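Local coordinates for protein putative aldolase (PDB 3DXI) that is of unknown function but is a putative aldolase with an HMGL-like region in a TIM-barrel fold, at residues A[28-33]-A[69-74]; A[148-153]-A[183-188]; A[220-225]-A[265-270]. All coordinates share one frame; numbering follows the deposited sequence.

How the interactions relate
The three contacts follow one another along the chain and sit round an eight-stranded parallel barrel. Interaction 1 lies on the outer layer, joining helix 23-34 to the end of helix 62-71 just before strand 75-81. Interaction 2 lies farther round, between the 3-10 turn before strand 159-163 and the end of helix 171-184, about 33 Å from interaction 1, centre to centre. Interaction 3 links the loop after the last strand, 214-217, to the chain beyond helix 248-265; its nearest atoms are about 9 Å from interaction 1. Helix 248-265 packs on both 28-33 and Trp267, so one helix lies beside both contacts, while interaction 2 is a separate patch across the chain's centre from interaction 3.

Interaction 1 of 3, residues A[28-33]-A[69-74]; sequences AYILAM and RNISTK
Ile30 lays its CG2 methyl over the side chain of Ile71 and the CB of Ser72, and the two isoleucines cross at about a right angle. The methyl CG2 of Ile30 is 3.7 Å from CG1 of Ile71, and CD1 of Ile71 reaches the same methyl at 3.8 Å. This branch of Ile30 faces the partner while CG1 stands anti to the carbonyl carbon (chi1 -64°); a beta-branched residue thus offers a methyl close to its own backbone, which suits a short gap between backbones. Leu31 brings CD2 to 4.3 Å from the carbonyl O of Ile71, a looser contact at the margin. In the TIM-barrel fold these are outer helices of successive beta-alpha units, and the contact joins helix 23-34 to the turn between helix 62-71 and strand 75-81. Beside the apolar patch a water bridges the segments: it donates to Ile30 O and accepts from Ser72 OG at 2.6 Å. The same OG accepts the backbone N-H of Lys74 in an ST turn, for which a small hydroxyl residue is well suited. Lys74 bends at chi2 and chi4, and its NZ donates to Met33 O at 2.8 Å, tilted only 15° from the carbonyl plane. Ile38 O takes a second bond from this ammonium, and Asn34 grips the turn through Ile71 O and Thr73 N.

Interaction 2 of 3, residues A[148-153]-A[183-188]; sequences SKLKAI and KYTHVP
The Tyr184 ring has the backbone N of Ser148 over one face; its CD1 lies 4.1 Å from Ser148 CA, and its CE1 is 4.2 Å from Ser148 OG. An aromatic side chain suits this partly exposed place, since its broad ring can cover the backbone of a neighbouring turn. Next along the turn, Leu150 turns its CB toward Thr185, whose CB sits 3.8 Å from Leu150 O. No hydrogen bond crosses between the segments, so shape carries the contact. In the TIM-barrel fold it joins the 3-10 turn ahead of strand 159-163 to the end of helix 171-184, where the chain turns into strand 189-192; Phe160 of the former strand packs against Leu150, Ile153 and Val187. Ile153 meets Val187 at about a right angle, its CD1 3.8 Å from Val187 CG2. CG1 of Ile153, set between the backbone N and the carbonyl carbon (chi1 76°), is thereby brought 3.7 Å from Thr185 OG1. Threonine serves both sides of the turn: its carbon frame packs, while OG1 accepts the N-H of Val187 at 3.3 Å in an ST turn and also bonds to Asp154 OD1, which holds the His186 N-H as well.

Interaction 3 of 3, residues A[220-225]-A[265-270]; sequences TGMGRG and YQWGTN
Trp267 sets one indole face against Met222, whose CA stands 3.4 Å from the centroid of the five-membered ring, 16° off its normal: a CH-pi contact. The extended selenomethionine chain, with CG anti to its backbone N (chi1 -174°), continues past the six-membered ring; SE lies 4.4 Å from that ring's centroid in an oblique Met-aromatic contact, and CE touches CZ3 and CH2. At the ring edge, NE1 donates to Thr220 O at 3.0 Å, with this oxygen near the indole plane but the donor well above the carbonyl plane. A weak second bond runs from NE1 to Thr220 OG1. Beyond the ring, Gly268 N gives Gly225 O a nearly straight bond of 3.1 Å (177°). Gly225 and Gly221 have positive phi, to which glycine is suited, and Gly223 brings its O within 3.4 Å of Trp267 CB. Farther out, Tyr16 meets the indole and bonds to Gly223 O, Leu261 and Leu262 of helix 248-265 pack on the tryptophan, and Glu232 holds Thr220 N. Where the loop after the last barrel strand meets the chain beyond that helix, Thr220 satisfies the indole N-H, so this large apolar ring can be buried without an unpaired donor.

Interaction 1 of 3, residues A[28-33]-A[69-74]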
ATOM      1  N   ALA A  28     -10.140   5.882 -24.925  1.00  7.35           N
ATOM      2  CA  ALA A  28      -9.946   6.763 -23.780  1.00  7.71           C
ATOM      3  C   ALA A  28      -8.567   6.464 -23.175  1.00  7.20           C
ATOM      4  O   ALA A  28      -7.798   7.379 -22.863  1.00  5.96           O
ATOM      5  CB  ALA A  28     -11.043   6.526 -22.747  1.00  7.02           C
ATOM      6  N   TYR A  29      -8.262   5.177 -23.019  1.00  7.17           N
ATOM      7  CA  TYR A  29      -6.972   4.751 -22.470  1.00  9.24           C
ATOM      8  C   TYR A  29      -5.813   5.277 -23.321  1.00  8.38           C
ATOM      9  O   TYR A  29      -4.955   6.000 -22.823  1.00 10.26           O
ATOM     10  CB  TYR A  29      -6.896   3.218 -22.390  1.00  8.06           C
ATOM     11  CG  TYR A  29      -5.510   2.680 -22.066  1.00 10.18           C
ATOM     12  CD1 TYR A  29      -4.975   2.788 -20.781  1.00  8.77           C
ATOM     13  CD2 TYR A  29      -4.728   2.076 -23.056  1.00  8.45           C
ATOM     14  CE1 TYR A  29      -3.697   2.311 -20.486  1.00 10.27           C
ATOM     15  CE2 TYR A  29      -3.449   1.594 -22.774  1.00  9.70           C
ATOM     16  CZ  TYR A  29      -2.939   1.713 -21.489  1.00 10.43           C
ATOM     17  OH  TYR A  29      -1.685   1.228 -21.208  1.00  8.49           O
ATOM     18  N   ILE A  30      -5.795   4.925 -24.604  1.00  8.77           N
ATOM     19  CA  ILE A  30      -4.721   5.364 -25.497  1.00  7.87           C
ATOM     20  C   ILE A  30      -4.524   6.881 -25.491  1.00  8.50           C
ATOM     21  O   ILE A  30      -3.390   7.362 -25.437  1.00  7.86           O
ATOM     22  CB  ILE A  30      -4.973   4.895 -26.950  1.00  9.21           C
ATOM     23  CG1 ILE A  30      -4.960   3.361 -27.023  1.00 10.26           C
ATOM     24  CG2 ILE A  30      -3.915   5.478 -27.879  1.00  8.72           C
ATOM     25  CD1 ILE A  30      -3.586   2.725 -26.791  1.00 12.68           C
ATOM     26  N   LEU A  31      -5.615   7.637 -25.537  1.00  8.56           N
ATOM     27  CA  LEU A  31      -5.509   9.095 -25.543  1.00 10.77           C
ATOM     28  C   LEU A  31      -5.020   9.663 -24.210  1.00 10.49           C
ATOM     29  O   LEU A  31      -4.294  10.658 -24.182  1.00 10.75           O
ATOM     30  CB  LEU A  31      -6.850   9.726 -25.931  1.00 11.56           C
ATOM     31  CG  LEU A  31      -7.264   9.421 -27.376  1.00 13.36           C
ATOM     32  CD1 LEU A  31      -8.663   9.955 -27.641  1.00 14.33           C
ATOM     33  CD2 LEU A  31      -6.258  10.038 -28.340  1.00 14.43           C
ATOM     34  N   ALA A  32      -5.412   9.034 -23.107  1.00  9.47           N
ATOM     35  CA  ALA A  32      -4.969   9.492 -21.795  1.00  8.36           C
ATOM     36  C   ALA A  32      -3.462   9.269 -21.683  1.00  7.84           C
ATOM     37  O   ALA A  32      -2.741  10.112 -21.161  1.00  8.10           O
ATOM     38  CB  ALA A  32      -5.687   8.722 -20.692  1.00  6.52           C
HETATM   39  N   MSE A  33      -2.995   8.128 -22.178  1.00  7.54           N
HETATM   40  CA  MSE A  33      -1.576   7.811 -22.125  1.00  8.02           C
HETATM   41  C   MSE A  33      -0.756   8.842 -22.907  1.00  7.80           C
HETATM   42  O   MSE A  33       0.408   9.081 -22.593  1.00  6.85           O
HETATM   43  CB  MSE A  33      -1.324   6.409 -22.679  1.00  8.87           C
HETATM   44  CG  MSE A  33      -1.958   5.284 -21.865  1.00 11.10           C
HETATM   45 SE   MSE A  33      -1.416   5.249 -19.988  1.00 21.20          SE
HETATM   46  CE  MSE A  33      -3.054   5.939 -19.212  1.00 10.24           C
ATOM     47  N   ARG A  69      -1.674   2.504 -33.181  1.00 14.70           N
ATOM     48  CA  ARG A  69      -0.448   3.132 -33.656  1.00 16.27           C
ATOM     49  C   ARG A  69      -0.750   4.485 -34.294  1.00 16.51           C
ATOM     50  O   ARG A  69       0.069   5.405 -34.268  1.00 17.78           O
ATOM     51  CB  ARG A  69       0.251   2.226 -34.670  1.00 16.15           C
ATOM     52  CG  ARG A  69       1.519   2.826 -35.227  1.00 17.84           C
ATOM     53  CD  ARG A  69       2.478   3.180 -34.101  1.00 18.93           C
ATOM     54  NE  ARG A  69       3.688   2.371 -34.169  1.00 23.37           N
ATOM     55  CZ  ARG A  69       4.623   2.319 -33.221  1.00 23.31           C
ATOM     56  NH1 ARG A  69       4.496   3.033 -32.107  1.00 20.36           N
ATOM     57  NH2 ARG A  69       5.693   1.554 -33.399  1.00 22.86           N
ATOM     58  N   ASN A  70      -1.945   4.595 -34.858  1.00 17.50           N
ATOM     59  CA  ASN A  70      -2.381   5.816 -35.509  1.00 17.92           C
ATOM     60  C   ASN A  70      -2.646   6.952 -34.523  1.00 16.39           C
ATOM     61  O   ASN A  70      -2.286   8.102 -34.778  1.00 16.57           O
ATOM     62  CB  ASN A  70      -3.646   5.524 -36.310  1.00 20.68           C
ATOM     63  CG  ASN A  70      -3.562   6.019 -37.729  1.00 24.45           C
ATOM     64  OD1 ASN A  70      -2.514   5.917 -38.375  1.00 24.56           O
ATOM     65  ND2 ASN A  70      -4.675   6.546 -38.238  1.00 27.31           N
ATOM     66  N   ILE A  71      -3.264   6.626 -33.391  1.00 14.13           N
ATOM     67  CA  ILE A  71      -3.604   7.640 -32.397  1.00 13.44           C
ATOM     68  C   ILE A  71      -2.651   7.791 -31.215  1.00 12.14           C
ATOM     69  O   ILE A  71      -2.713   8.797 -30.510  1.00 12.33           O
ATOM     70  CB  ILE A  71      -5.039   7.419 -31.853  1.00 15.17           C
ATOM     71  CG1 ILE A  71      -5.189   5.998 -31.307  1.00 15.58           C
ATOM     72  CG2 ILE A  71      -6.055   7.672 -32.963  1.00 16.01           C
ATOM     73  CD1 ILE A  71      -6.516   5.737 -30.610  1.00 18.35           C
ATOM     74  N   SER A  72      -1.776   6.812 -30.991  1.00 10.42           N
ATOM     75  CA  SER A  72      -0.821   6.898 -29.883  1.00 10.30           C
ATOM     76  C   SER A  72       0.503   7.549 -30.294  1.00 10.18           C
ATOM     77  O   SER A  72       1.033   7.281 -31.375  1.00  9.89           O
ATOM     78  CB  SER A  72      -0.536   5.501 -29.309  1.00 10.85           C
ATOM     79  OG  SER A  72       0.473   5.556 -28.309  1.00 10.13           O
ATOM     80  N   THR A  73       1.034   8.401 -29.422  1.00  9.76           N
ATOM     81  CA  THR A  73       2.313   9.062 -29.674  1.00 10.30           C
ATOM     82  C   THR A  73       3.436   8.394 -28.866  1.00 10.05           C
ATOM     83  O   THR A  73       4.580   8.852 -28.879  1.00 10.01           O
ATOM     84  CB  THR A  73       2.266  10.549 -29.275  1.00 11.01           C
ATOM     85  OG1 THR A  73       2.046  10.654 -27.861  1.00 11.71           O
ATOM     86  CG2 THR A  73       1.144  11.270 -30.019  1.00  8.51           C
ATOM     87  N   LYS A  74       3.110   7.313 -28.166  1.00  9.69           N
ATOM     88  CA  LYS A  74       4.099   6.606 -27.353  1.00 10.30           C
ATOM     89  C   LYS A  74       4.534   5.284 -27.979  1.00 11.27           C
ATOM     90  O   LYS A  74       4.014   4.880 -29.016  1.00 11.65           O
ATOM     91  CB  LYS A  74       3.531   6.359 -25.955  1.00  9.96           C
ATOM     92  CG  LYS A  74       2.977   7.621 -25.302  1.00  9.92           C
ATOM     93  CD  LYS A  74       4.033   8.725 -25.236  1.00  7.68           C
ATOM     94  CE  LYS A  74       3.521   9.957 -24.505  1.00  9.07           C
ATOM     95  NZ  LYS A  74       3.089   9.660 -23.100  1.00  7.11           N
TER
HETATM   96  O   HOH W   1      -0.678   6.590 -26.160  1.00  7.94           O

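Interaction 2 of 3, residues A[148-153]-A[183-188]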
ATOM      1  N   SER A 148      24.876 -15.608 -14.002  1.00 24.29           N
ATOM      2  CA  SER A 148      25.974 -15.725 -14.954  1.00 24.76           C
ATOM      3  C   SER A 148      25.471 -15.957 -16.374  1.00 25.25           C
ATOM      4  O   SER A 148      26.209 -15.779 -17.343  1.00 26.18           O
ATOM      5  CB  SER A 148      26.901 -16.872 -14.544  1.00 26.46           C
ATOM      6  OG  SER A 148      27.426 -16.656 -13.243  1.00 27.76           O
ATOM      7  N   LYS A 149      24.212 -16.358 -16.498  1.00 24.77           N
ATOM      8  CA  LYS A 149      23.623 -16.608 -17.806  1.00 24.84           C
ATOM      9  C   LYS A 149      23.080 -15.334 -18.437  1.00 23.29           C
ATOM     10  O   LYS A 149      22.590 -15.360 -19.570  1.00 24.02           O
ATOM     11  CB  LYS A 149      22.485 -17.628 -17.688  1.00 25.44           C
ATOM     12  CG  LYS A 149      22.927 -18.990 -17.183  1.00 26.94           C
ATOM     13  CD  LYS A 149      21.753 -19.948 -17.063  1.00 26.74           C
ATOM     14  CE  LYS A 149      22.217 -21.306 -16.554  1.00 28.58           C
ATOM     15  NZ  LYS A 149      21.107 -22.300 -16.445  1.00 29.55           N
ATOM     16  N   LEU A 150      23.163 -14.222 -17.711  1.00 21.49           N
ATOM     17  CA  LEU A 150      22.643 -12.961 -18.219  1.00 18.46           C
ATOM     18  C   LEU A 150      23.590 -12.238 -19.166  1.00 17.56           C
ATOM     19  O   LEU A 150      23.159 -11.382 -19.936  1.00 17.46           O
ATOM     20  CB  LEU A 150      22.257 -12.037 -17.059  1.00 17.91           C
ATOM     21  CG  LEU A 150      21.198 -12.575 -16.091  1.00 16.37           C
ATOM     22  CD1 LEU A 150      20.813 -11.476 -15.115  1.00 15.12           C
ATOM     23  CD2 LEU A 150      19.967 -13.052 -16.857  1.00 15.05           C
ATOM     24  N   LYS A 151      24.876 -12.567 -19.128  1.00 17.64           N
ATOM     25  CA  LYS A 151      25.802 -11.899 -20.031  1.00 18.56           C
ATOM     26  C   LYS A 151      25.436 -12.186 -21.487  1.00 18.15           C
ATOM     27  O   LYS A 151      25.708 -11.378 -22.376  1.00 18.31           O
ATOM     28  CB  LYS A 151      27.244 -12.339 -19.779  1.00 20.78           C
ATOM     29  CG  LYS A 151      28.224 -11.659 -20.728  1.00 25.20           C
ATOM     30  CD  LYS A 151      29.677 -11.961 -20.398  1.00 29.38           C
ATOM     31  CE  LYS A 151      30.610 -11.313 -21.413  1.00 29.23           C
ATOM     32  NZ  LYS A 151      32.046 -11.522 -21.060  1.00 32.33           N
ATOM     33  N   ALA A 152      24.807 -13.332 -21.725  1.00 18.00           N
ATOM     34  CA  ALA A 152      24.419 -13.724 -23.077  1.00 18.59           C
ATOM     35  C   ALA A 152      23.328 -12.846 -23.701  1.00 18.63           C
ATOM     36  O   ALA A 152      23.056 -12.946 -24.899  1.00 19.75           O
ATOM     37  CB  ALA A 152      23.977 -15.189 -23.082  1.00 18.97           C
ATOM     38  N   ILE A 153      22.705 -11.983 -22.902  1.00 17.95           N
ATOM     39  CA  ILE A 153      21.645 -11.120 -23.418  1.00 15.25           C
ATOM     40  C   ILE A 153      22.117  -9.705 -23.740  1.00 14.86           C
ATOM     41  O   ILE A 153      21.349  -8.894 -24.253  1.00 13.07           O
ATOM     42  CB  ILE A 153      20.464 -11.026 -22.424  1.00 14.29           C
ATOM     43  CG1 ILE A 153      20.813 -10.099 -21.257  1.00 15.47           C
ATOM     44  CG2 ILE A 153      20.136 -12.401 -21.883  1.00 14.69           C
ATOM     45  CD1 ILE A 153      19.628  -9.796 -20.339  1.00 15.80           C
ATOM     46  N   LYS A 183      25.933  -6.390 -12.297  1.00 12.11           N
ATOM     47  CA  LYS A 183      27.254  -7.026 -12.346  1.00 13.57           C
ATOM     48  C   LYS A 183      27.341  -8.046 -13.472  1.00 14.31           C
ATOM     49  O   LYS A 183      28.435  -8.383 -13.927  1.00 15.72           O
ATOM     50  CB  LYS A 183      27.563  -7.780 -11.048  1.00 14.75           C
ATOM     51  CG  LYS A 183      27.751  -6.946  -9.802  1.00 16.77           C
ATOM     52  CD  LYS A 183      28.050  -7.876  -8.628  1.00 18.94           C
ATOM     53  CE  LYS A 183      28.209  -7.117  -7.329  1.00 22.14           C
ATOM     54  NZ  LYS A 183      28.403  -8.052  -6.188  1.00 21.62           N
ATOM     55  N   TYR A 184      26.191  -8.539 -13.919  1.00 13.53           N
ATOM     56  CA  TYR A 184      26.170  -9.571 -14.942  1.00 14.63           C
ATOM     57  C   TYR A 184      25.655  -9.188 -16.323  1.00 14.59           C
ATOM     58  O   TYR A 184      25.882  -9.917 -17.292  1.00 15.08           O
ATOM     59  CB  TYR A 184      25.409 -10.777 -14.399  1.00 15.95           C
ATOM     60  CG  TYR A 184      26.085 -11.374 -13.182  1.00 18.36           C
ATOM     61  CD1 TYR A 184      27.222 -12.168 -13.318  1.00 20.42           C
ATOM     62  CD2 TYR A 184      25.632 -11.089 -11.896  1.00 19.00           C
ATOM     63  CE1 TYR A 184      27.895 -12.663 -12.204  1.00 22.54           C
ATOM     64  CE2 TYR A 184      26.299 -11.575 -10.770  1.00 21.02           C
ATOM     65  CZ  TYR A 184      27.432 -12.361 -10.932  1.00 23.54           C
ATOM     66  OH  TYR A 184      28.114 -12.827  -9.827  1.00 23.49           O
ATOM     67  N   THR A 185      24.966  -8.058 -16.427  1.00 12.45           N
ATOM     68  CA  THR A 185      24.484  -7.624 -17.729  1.00 11.50           C
ATOM     69  C   THR A 185      24.560  -6.107 -17.834  1.00 11.00           C
ATOM     70  O   THR A 185      24.457  -5.406 -16.827  1.00  9.96           O
ATOM     71  CB  THR A 185      23.036  -8.123 -18.007  1.00 11.31           C
ATOM     72  OG1 THR A 185      22.587  -7.592 -19.259  1.00 13.05           O
ATOM     73  CG2 THR A 185      22.087  -7.705 -16.901  1.00  9.87           C
ATOM     74  N   HIS A 186      24.768  -5.615 -19.054  1.00 10.19           N
ATOM     75  CA  HIS A 186      24.884  -4.183 -19.313  1.00 11.23           C
ATOM     76  C   HIS A 186      23.576  -3.572 -19.795  1.00 11.58           C
ATOM     77  O   HIS A 186      23.467  -2.352 -19.899  1.00 11.91           O
ATOM     78  CB  HIS A 186      25.953  -3.918 -20.380  1.00 10.10           C
ATOM     79  CG  HIS A 186      27.350  -4.226 -19.935  1.00 11.15           C
ATOM     80  ND1 HIS A 186      28.100  -3.355 -19.177  1.00 10.69           N
ATOM     81  CD2 HIS A 186      28.125  -5.319 -20.133  1.00  9.58           C
ATOM     82  CE1 HIS A 186      29.278  -3.898 -18.924  1.00 10.40           C
ATOM     83  NE2 HIS A 186      29.318  -5.089 -19.493  1.00 11.75           N
ATOM     84  N   VAL A 187      22.589  -4.414 -20.091  1.00 11.63           N
ATOM     85  CA  VAL A 187      21.313  -3.925 -20.600  1.00 11.48           C
ATOM     86  C   VAL A 187      20.460  -3.163 -19.591  1.00 11.20           C
ATOM     87  O   VAL A 187      20.611  -3.312 -18.376  1.00 11.68           O
ATOM     88  CB  VAL A 187      20.458  -5.077 -21.187  1.00 11.95           C
ATOM     89  CG1 VAL A 187      21.231  -5.785 -22.288  1.00 11.97           C
ATOM     90  CG2 VAL A 187      20.055  -6.051 -20.089  1.00 14.59           C
ATOM     91  N   PRO A 188      19.564  -2.304 -20.096  1.00 10.16           N
ATOM     92  CA  PRO A 188      18.675  -1.515 -19.240  1.00  9.20           C
ATOM     93  C   PRO A 188      17.893  -2.477 -18.339  1.00  7.55           C
ATOM     94  O   PRO A 188      17.528  -3.577 -18.763  1.00  7.35           O
ATOM     95  CB  PRO A 188      17.781  -0.802 -20.250  1.00  8.97           C
ATOM     96  CG  PRO A 188      18.720  -0.579 -21.415  1.00 11.07           C
ATOM     97  CD  PRO A 188      19.426  -1.912 -21.512  1.00 10.54           C
TER

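Interaction 3 of 3, residues A[220-225]-A[265-270]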
ATOM      1  N   THR A 220      -5.079   2.021 -11.661  1.00  8.44           N
ATOM      2  CA  THR A 220      -5.770   1.477 -10.488  1.00  7.98           C
ATOM      3  C   THR A 220      -5.160   0.157 -10.033  1.00  7.04           C
ATOM      4  O   THR A 220      -5.756  -0.561  -9.236  1.00  5.97           O
ATOM      5  CB  THR A 220      -7.308   1.279 -10.693  1.00  6.76           C
ATOM      6  OG1 THR A 220      -7.549   0.262 -11.665  1.00  8.41           O
ATOM      7  CG2 THR A 220      -7.971   2.578 -11.142  1.00  5.93           C
ATOM      8  N   GLY A 221      -3.960  -0.147 -10.529  1.00  6.40           N
ATOM      9  CA  GLY A 221      -3.282  -1.383 -10.158  1.00  6.34           C
ATOM     10  C   GLY A 221      -3.926  -2.626 -10.748  1.00  6.43           C
ATOM     11  O   GLY A 221      -3.607  -3.749 -10.359  1.00  6.21           O
HETATM   12  N   MSE A 222      -4.834  -2.423 -11.695  1.00  6.89           N
HETATM   13  CA  MSE A 222      -5.544  -3.523 -12.346  1.00  7.73           C
HETATM   14  C   MSE A 222      -4.598  -4.653 -12.733  1.00  7.91           C
HETATM   15  O   MSE A 222      -3.588  -4.444 -13.411  1.00  6.05           O
HETATM   16  CB  MSE A 222      -6.290  -3.017 -13.587  1.00  8.34           C
HETATM   17  CG  MSE A 222      -7.179  -4.060 -14.256  1.00 11.93           C
HETATM   18 SE   MSE A 222      -8.139  -3.323 -15.779  1.00 22.73          SE
HETATM   19  CE  MSE A 222      -9.581  -4.613 -15.924  1.00 12.04           C
ATOM     20  N   GLY A 223      -4.949  -5.855 -12.286  1.00  7.19           N
ATOM     21  CA  GLY A 223      -4.152  -7.037 -12.549  1.00  8.30           C
ATOM     22  C   GLY A 223      -4.780  -8.162 -11.752  1.00 10.04           C
ATOM     23  O   GLY A 223      -5.596  -7.903 -10.869  1.00 10.16           O
ATOM     24  N   ARG A 224      -4.423  -9.405 -12.045  1.00 11.51           N
ATOM     25  CA  ARG A 224      -5.017 -10.516 -11.313  1.00 13.62           C
ATOM     26  C   ARG A 224      -4.633 -10.501  -9.832  1.00 12.86           C
ATOM     27  O   ARG A 224      -3.547 -10.043  -9.456  1.00 10.56           O
ATOM     28  CB  ARG A 224      -4.627 -11.854 -11.960  1.00 16.68           C
ATOM     29  CG  ARG A 224      -3.135 -12.065 -12.151  1.00 21.99           C
ATOM     30  CD  ARG A 224      -2.856 -13.433 -12.787  1.00 26.49           C
ATOM     31  NE  ARG A 224      -3.335 -13.541 -14.166  1.00 30.35           N
ATOM     32  CZ  ARG A 224      -2.637 -13.169 -15.238  1.00 31.88           C
ATOM     33  NH1 ARG A 224      -1.418 -12.659 -15.096  1.00 33.85           N
ATOM     34  NH2 ARG A 224      -3.152 -13.314 -16.454  1.00 29.76           N
ATOM     35  N   GLY A 225      -5.547 -10.988  -8.997  1.00 11.13           N
ATOM     36  CA  GLY A 225      -5.303 -11.034  -7.565  1.00 10.24           C
ATOM     37  C   GLY A 225      -5.116  -9.678  -6.913  1.00 10.02           C
ATOM     38  O   GLY A 225      -5.962  -8.786  -7.045  1.00 10.67           O
ATOM     39  N   TYR A 265     -14.966  -6.144 -10.525  1.00 11.03           N
ATOM     40  CA  TYR A 265     -13.954  -7.166 -10.262  1.00 12.24           C
ATOM     41  C   TYR A 265     -13.121  -6.985  -9.000  1.00 12.03           C
ATOM     42  O   TYR A 265     -12.549  -7.944  -8.481  1.00 12.40           O
ATOM     43  CB  TYR A 265     -13.048  -7.294 -11.486  1.00 11.81           C
ATOM     44  CG  TYR A 265     -13.799  -7.808 -12.690  1.00 12.44           C
ATOM     45  CD1 TYR A 265     -14.353  -9.089 -12.689  1.00 13.71           C
ATOM     46  CD2 TYR A 265     -13.991  -7.008 -13.817  1.00 12.88           C
ATOM     47  CE1 TYR A 265     -15.083  -9.561 -13.778  1.00 13.49           C
ATOM     48  CE2 TYR A 265     -14.723  -7.475 -14.916  1.00 11.02           C
ATOM     49  CZ  TYR A 265     -15.265  -8.751 -14.883  1.00 12.16           C
ATOM     50  OH  TYR A 265     -16.003  -9.222 -15.943  1.00 14.99           O
ATOM     51  N   GLN A 266     -13.050  -5.750  -8.523  1.00 12.18           N
ATOM     52  CA  GLN A 266     -12.327  -5.420  -7.305  1.00 13.17           C
ATOM     53  C   GLN A 266     -10.965  -6.068  -7.080  1.00 13.03           C
ATOM     54  O   GLN A 266     -10.784  -6.821  -6.114  1.00 13.12           O
ATOM     55  CB  GLN A 266     -13.208  -5.726  -6.099  1.00 16.00           C
ATOM     56  CG  GLN A 266     -14.551  -5.041  -6.129  1.00 21.82           C
ATOM     57  CD  GLN A 266     -15.219  -5.080  -4.783  1.00 26.78           C
ATOM     58  OE1 GLN A 266     -14.818  -4.367  -3.858  1.00 29.40           O
ATOM     59  NE2 GLN A 266     -16.228  -5.934  -4.648  1.00 27.77           N
ATOM     60  N   TRP A 267     -10.004  -5.786  -7.952  1.00 11.45           N
ATOM     61  CA  TRP A 267      -8.666  -6.333  -7.757  1.00 10.84           C
ATOM     62  C   TRP A 267      -8.087  -5.581  -6.563  1.00 11.15           C
ATOM     63  O   TRP A 267      -8.563  -4.504  -6.218  1.00 13.97           O
ATOM     64  CB  TRP A 267      -7.809  -6.118  -9.005  1.00  8.71           C
ATOM     65  CG  TRP A 267      -7.998  -4.772  -9.623  1.00  8.46           C
ATOM     66  CD1 TRP A 267      -7.341  -3.621  -9.301  1.00  8.92           C
ATOM     67  CD2 TRP A 267      -8.914  -4.433 -10.673  1.00  7.39           C
ATOM     68  NE1 TRP A 267      -7.786  -2.584 -10.091  1.00  7.63           N
ATOM     69  CE2 TRP A 267      -8.753  -3.056 -10.939  1.00  7.92           C
ATOM     70  CE3 TRP A 267      -9.858  -5.161 -11.413  1.00  9.37           C
ATOM     71  CZ2 TRP A 267      -9.497  -2.388 -11.916  1.00  6.14           C
ATOM     72  CZ3 TRP A 267     -10.604  -4.489 -12.392  1.00  8.47           C
ATOM     73  CH2 TRP A 267     -10.415  -3.119 -12.628  1.00  8.48           C
ATOM     74  N   GLY A 268      -7.069  -6.148  -5.929  1.00 11.17           N
ATOM     75  CA  GLY A 268      -6.479  -5.510  -4.769  1.00 11.84           C
ATOM     76  C   GLY A 268      -6.140  -6.609  -3.787  1.00 11.65           C
ATOM     77  O   GLY A 268      -6.701  -7.705  -3.867  1.00 11.20           O
ATOM     78  N   THR A 269      -5.233  -6.329  -2.859  1.00 10.59           N
ATOM     79  CA  THR A 269      -4.813  -7.338  -1.893  1.00  8.98           C
ATOM     80  C   THR A 269      -5.844  -7.582  -0.788  1.00  9.18           C
ATOM     81  O   THR A 269      -6.758  -6.786  -0.584  1.00  6.45           O
ATOM     82  CB  THR A 269      -3.460  -6.950  -1.247  1.00  7.62           C
ATOM     83  OG1 THR A 269      -2.939  -8.071  -0.528  1.00  8.67           O
ATOM     84  CG2 THR A 269      -3.642  -5.784  -0.271  1.00  8.28           C
ATOM     85  N   ASN A 270      -5.695  -8.713  -0.104  1.00  8.12           N
ATOM     86  CA  ASN A 270      -6.560  -9.110   0.999  1.00  8.14           C
ATOM     87  C   ASN A 270      -5.760 -10.126   1.813  1.00  8.71           C
ATOM     88  O   ASN A 270      -4.641 -10.462   1.430  1.00  8.64           O
ATOM     89  CB  ASN A 270      -7.881  -9.714   0.493  1.00  9.70           C
ATOM     90  CG  ASN A 270      -7.686 -10.735  -0.616  1.00  8.73           C
ATOM     91  OD1 ASN A 270      -6.852 -11.632  -0.519  1.00  8.93           O
ATOM     92  ND2 ASN A 270      -8.484 -10.609  -1.676  1.00 10.41           N
TER